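PDB 4AB5: transcriptional regulator, LYSR family from Neisseria meningitidis, which probably regulates transcription of methionine-biosynthesis genes as a MetR-like LysR-family DNA-binding factor, of which this chain is the regulatory domain. Local coordinates for residues F78-V83 with S182-A187. Residues are numbered along the deposited sequence; the frame is centred on the assembly and turned at random.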
ATOM      1  N   PHE B  78     -20.284   7.101  -4.095  1.00 42.09           N
ATOM      2  CA  PHE B  78     -20.663   7.247  -2.688  1.00 42.06           C
ATOM      3  C   PHE B  78     -19.898   8.358  -1.986  1.00 46.47           C
ATOM      4  O   PHE B  78     -18.799   8.728  -2.412  1.00 45.64           O
ATOM      5  CB  PHE B  78     -20.451   5.922  -1.913  1.00 43.17           C
ATOM      6  CG  PHE B  78     -19.232   5.109  -2.305  1.00 43.26           C
ATOM      7  CD1 PHE B  78     -17.950   5.525  -1.952  1.00 44.33           C
ATOM      8  CD2 PHE B  78     -19.369   3.922  -3.020  1.00 45.25           C
ATOM      9  CE1 PHE B  78     -16.827   4.775  -2.316  1.00 46.04           C
ATOM     10  CE2 PHE B  78     -18.247   3.169  -3.379  1.00 44.85           C
ATOM     11  CZ  PHE B  78     -16.984   3.604  -3.032  1.00 43.75           C
ATOM     12  N   ALA B  79     -20.471   8.850  -0.869  1.00 44.56           N
ATOM     13  CA  ALA B  79     -19.871   9.857   0.012  1.00 44.35           C
ATOM     14  C   ALA B  79     -19.553   9.202   1.371  1.00 47.26           C
ATOM     15  O   ALA B  79     -20.185   8.208   1.745  1.00 46.66           O
ATOM     16  CB  ALA B  79     -20.819  11.035   0.203  1.00 46.38           C
ATOM     17  N   TYR B  80     -18.559   9.745   2.088  1.00 42.54           N
ATOM     18  CA  TYR B  80     -18.143   9.265   3.412  1.00 41.07           C
ATOM     19  C   TYR B  80     -17.439  10.359   4.200  1.00 46.52           C
ATOM     20  O   TYR B  80     -16.917  11.307   3.605  1.00 46.44           O
ATOM     21  CB  TYR B  80     -17.274   7.983   3.346  1.00 39.51           C
ATOM     22  CG  TYR B  80     -16.078   8.059   2.417  1.00 38.99           C
ATOM     23  CD1 TYR B  80     -14.907   8.697   2.805  1.00 38.72           C
ATOM     24  CD2 TYR B  80     -16.104   7.453   1.162  1.00 40.99           C
ATOM     25  CE1 TYR B  80     -13.807   8.776   1.953  1.00 39.03           C
ATOM     26  CE2 TYR B  80     -14.994   7.492   0.315  1.00 41.09           C
ATOM     27  CZ  TYR B  80     -13.848   8.161   0.713  1.00 47.28           C
ATOM     28  OH  TYR B  80     -12.745   8.227  -0.108  1.00 47.90           O
ATOM     29  N   GLU B  81     -17.402  10.210   5.543  1.00 43.66           N
ATOM     30  CA  GLU B  81     -16.749  11.159   6.435  1.00 44.12           C
ATOM     31  C   GLU B  81     -15.260  10.918   6.603  1.00 48.76           C
ATOM     32  O   GLU B  81     -14.811   9.775   6.756  1.00 47.28           O
ATOM     33  CB  GLU B  81     -17.474  11.315   7.797  1.00 46.43           C
ATOM     34  CG  GLU B  81     -17.596  10.064   8.664  1.00 59.38           C
ATOM     35  CD  GLU B  81     -18.754   9.117   8.387  1.00 75.77           C
ATOM     36  OE1 GLU B  81     -18.769   8.489   7.303  1.00 61.92           O
ATOM     37  OE2 GLU B  81     -19.585   8.921   9.305  1.00 64.75           O
HETATM   38  N   MSE B  82     -14.500  12.017   6.523  1.00 47.06           N
HETATM   39  CA  MSE B  82     -13.061  12.075   6.733  1.00 46.49           C
HETATM   40  C   MSE B  82     -12.902  12.349   8.219  1.00 46.56           C
HETATM   41  O   MSE B  82     -13.377  13.374   8.724  1.00 45.49           O
HETATM   42  CB  MSE B  82     -12.408  13.198   5.909  1.00 50.38           C
HETATM   43  CG  MSE B  82     -12.394  12.929   4.416  1.00 59.91           C
HETATM   44 SE   MSE B  82     -11.195  11.482   3.893  1.00 69.25          SE
HETATM   45  CE  MSE B  82      -9.463  12.319   4.379  1.00 65.42           C
ATOM     46  N   VAL B  83     -12.307  11.397   8.934  1.00 41.03           N
ATOM     47  CA  VAL B  83     -12.129  11.526  10.378  1.00 39.70           C
ATOM     48  C   VAL B  83     -10.681  11.814  10.706  1.00 42.95           C
ATOM     49  O   VAL B  83      -9.780  11.358   9.994  1.00 42.15           O
ATOM     50  CB  VAL B  83     -12.705  10.332  11.195  1.00 42.72           C
ATOM     51  CG1 VAL B  83     -14.219  10.218  11.021  1.00 43.68           C
ATOM     52  CG2 VAL B  83     -12.011   9.009  10.856  1.00 41.14           C
ATOM     53  N   SER B 182     -16.070  13.416   1.923  1.00 42.62           N
ATOM     54  CA  SER B 182     -15.498  13.160   0.601  1.00 41.89           C
ATOM     55  C   SER B 182     -16.613  12.636  -0.283  1.00 46.03           C
ATOM     56  O   SER B 182     -17.456  11.874   0.187  1.00 45.08           O
ATOM     57  CB  SER B 182     -14.380  12.128   0.671  1.00 43.53           C
ATOM     58  OG  SER B 182     -13.194  12.719   1.173  1.00 53.77           O
ATOM     59  N   LYS B 183     -16.630  13.062  -1.550  1.00 43.94           N
ATOM     60  CA  LYS B 183     -17.623  12.639  -2.528  1.00 44.85           C
ATOM     61  C   LYS B 183     -16.912  11.908  -3.672  1.00 48.71           C
ATOM     62  O   LYS B 183     -16.008  12.472  -4.284  1.00 49.19           O
ATOM     63  CB  LYS B 183     -18.428  13.844  -3.034  1.00 48.82           C
ATOM     64  CG  LYS B 183     -19.345  14.459  -1.980  1.00 65.91           C
ATOM     65  CD  LYS B 183     -19.972  15.747  -2.486  1.00 80.66           C
ATOM     66  CE  LYS B 183     -20.854  16.415  -1.459  1.00 97.27           C
ATOM     67  NZ  LYS B 183     -22.195  15.775  -1.379  1.00111.28           N
ATOM     68  N   LEU B 184     -17.285  10.644  -3.935  1.00 43.56           N
ATOM     69  CA  LEU B 184     -16.629   9.875  -4.988  1.00 42.13           C
ATOM     70  C   LEU B 184     -17.459   9.650  -6.221  1.00 45.40           C
ATOM     71  O   LEU B 184     -18.641   9.325  -6.121  1.00 45.56           O
ATOM     72  CB  LEU B 184     -16.001   8.578  -4.466  1.00 41.09           C
ATOM     73  CG  LEU B 184     -14.530   8.725  -4.066  1.00 44.35           C
ATOM     74  CD1 LEU B 184     -14.384   9.351  -2.700  1.00 44.01           C
ATOM     75  CD2 LEU B 184     -13.851   7.426  -4.083  1.00 44.50           C
ATOM     76  N   TYR B 185     -16.831   9.863  -7.394  1.00 40.64           N
ATOM     77  CA  TYR B 185     -17.469   9.737  -8.701  1.00 40.48           C
ATOM     78  C   TYR B 185     -16.627   8.906  -9.650  1.00 42.33           C
ATOM     79  O   TYR B 185     -15.398   8.858  -9.517  1.00 40.20           O
ATOM     80  CB  TYR B 185     -17.689  11.122  -9.352  1.00 42.27           C
ATOM     81  CG  TYR B 185     -18.500  12.093  -8.528  1.00 45.00           C
ATOM     82  CD1 TYR B 185     -19.883  12.170  -8.666  1.00 48.09           C
ATOM     83  CD2 TYR B 185     -17.880  12.990  -7.657  1.00 45.28           C
ATOM     84  CE1 TYR B 185     -20.637  13.077  -7.918  1.00 49.06           C
ATOM     85  CE2 TYR B 185     -18.623  13.904  -6.906  1.00 46.54           C
ATOM     86  CZ  TYR B 185     -20.003  13.943  -7.040  1.00 53.77           C
ATOM     87  OH  TYR B 185     -20.750  14.830  -6.303  1.00 56.34           O
ATOM     88  N   ALA B 186     -17.297   8.293 -10.637  1.00 38.79           N
ATOM     89  CA  ALA B 186     -16.661   7.573 -11.721  1.00 38.92           C
ATOM     90  C   ALA B 186     -16.888   8.447 -12.954  1.00 47.92           C
ATOM     91  O   ALA B 186     -18.032   8.774 -13.284  1.00 49.85           O
ATOM     92  CB  ALA B 186     -17.314   6.219 -11.914  1.00 39.55           C
ATOM     93  N   ALA B 187     -15.801   8.896 -13.580  1.00 44.12           N
ATOM     94  CA  ALA B 187     -15.853   9.727 -14.773  1.00 44.23           C
ATOM     95  C   ALA B 187     -15.555   8.880 -16.019  1.00 47.57           C
ATOM     96  O   ALA B 187     -14.649   8.049 -16.003  1.00 46.30           O
ATOM     97  CB  ALA B 187     -14.842  10.861 -14.657  1.00 44.97           C
TER
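Strands 78-83 and 182-187 run antiparallel, their axes 4.8 Å apart at the closest and 156° between their directions. They belong to the two long strands 72-86 and 171-189 of the LysR regulatory domain, whose periplasmic-binding-protein type II fold has two α/β subdomains joined by a pair of crossover strands; this pairing probably lies on that connection. Y80 and S182 form a hydrogen-bonded pair. S182 N reaches Y80 O at 2.8 Å, almost along the C=O axis, and Y80 N returns a bond to S182 O in the carbonyl plane. One step along, A79 and K183 make the non-hydrogen-bonded pair, their CA atoms 4.4 Å apart; here a methyl suits the close approach, lying by the lower part of the lysine chain, which carries its ammonium on to a weak bond with Q181. L184 N then binds F78 O from above the carbonyl plane.

F78, Y80, S182 and L184 share the face turned away from A79 and K183. With chi1 52°, the Y80 ring sits in the crowded position between backbone N and carbonyl carbon, which brings it across to the opposite strand. S182 CB meets ring atom CE1 at one side, and L184 CD1 lies obliquely by CE2 and the hydroxyl end. The small serine lets the ring come close, while the branched leucine also reaches toward F78. Both aromatic rings continue the packing beyond the strands, Y80 edge-to-face with W159 and F78 likewise with W22. S182 is buried, and a hydrogen bond to D119 OD2 satisfies its hydroxyl. Its OG stands beside the backbone N, chi1 -77°, where the bent selenomethionine M82 flanks it, SE lying 3.6 Å from S182 OG.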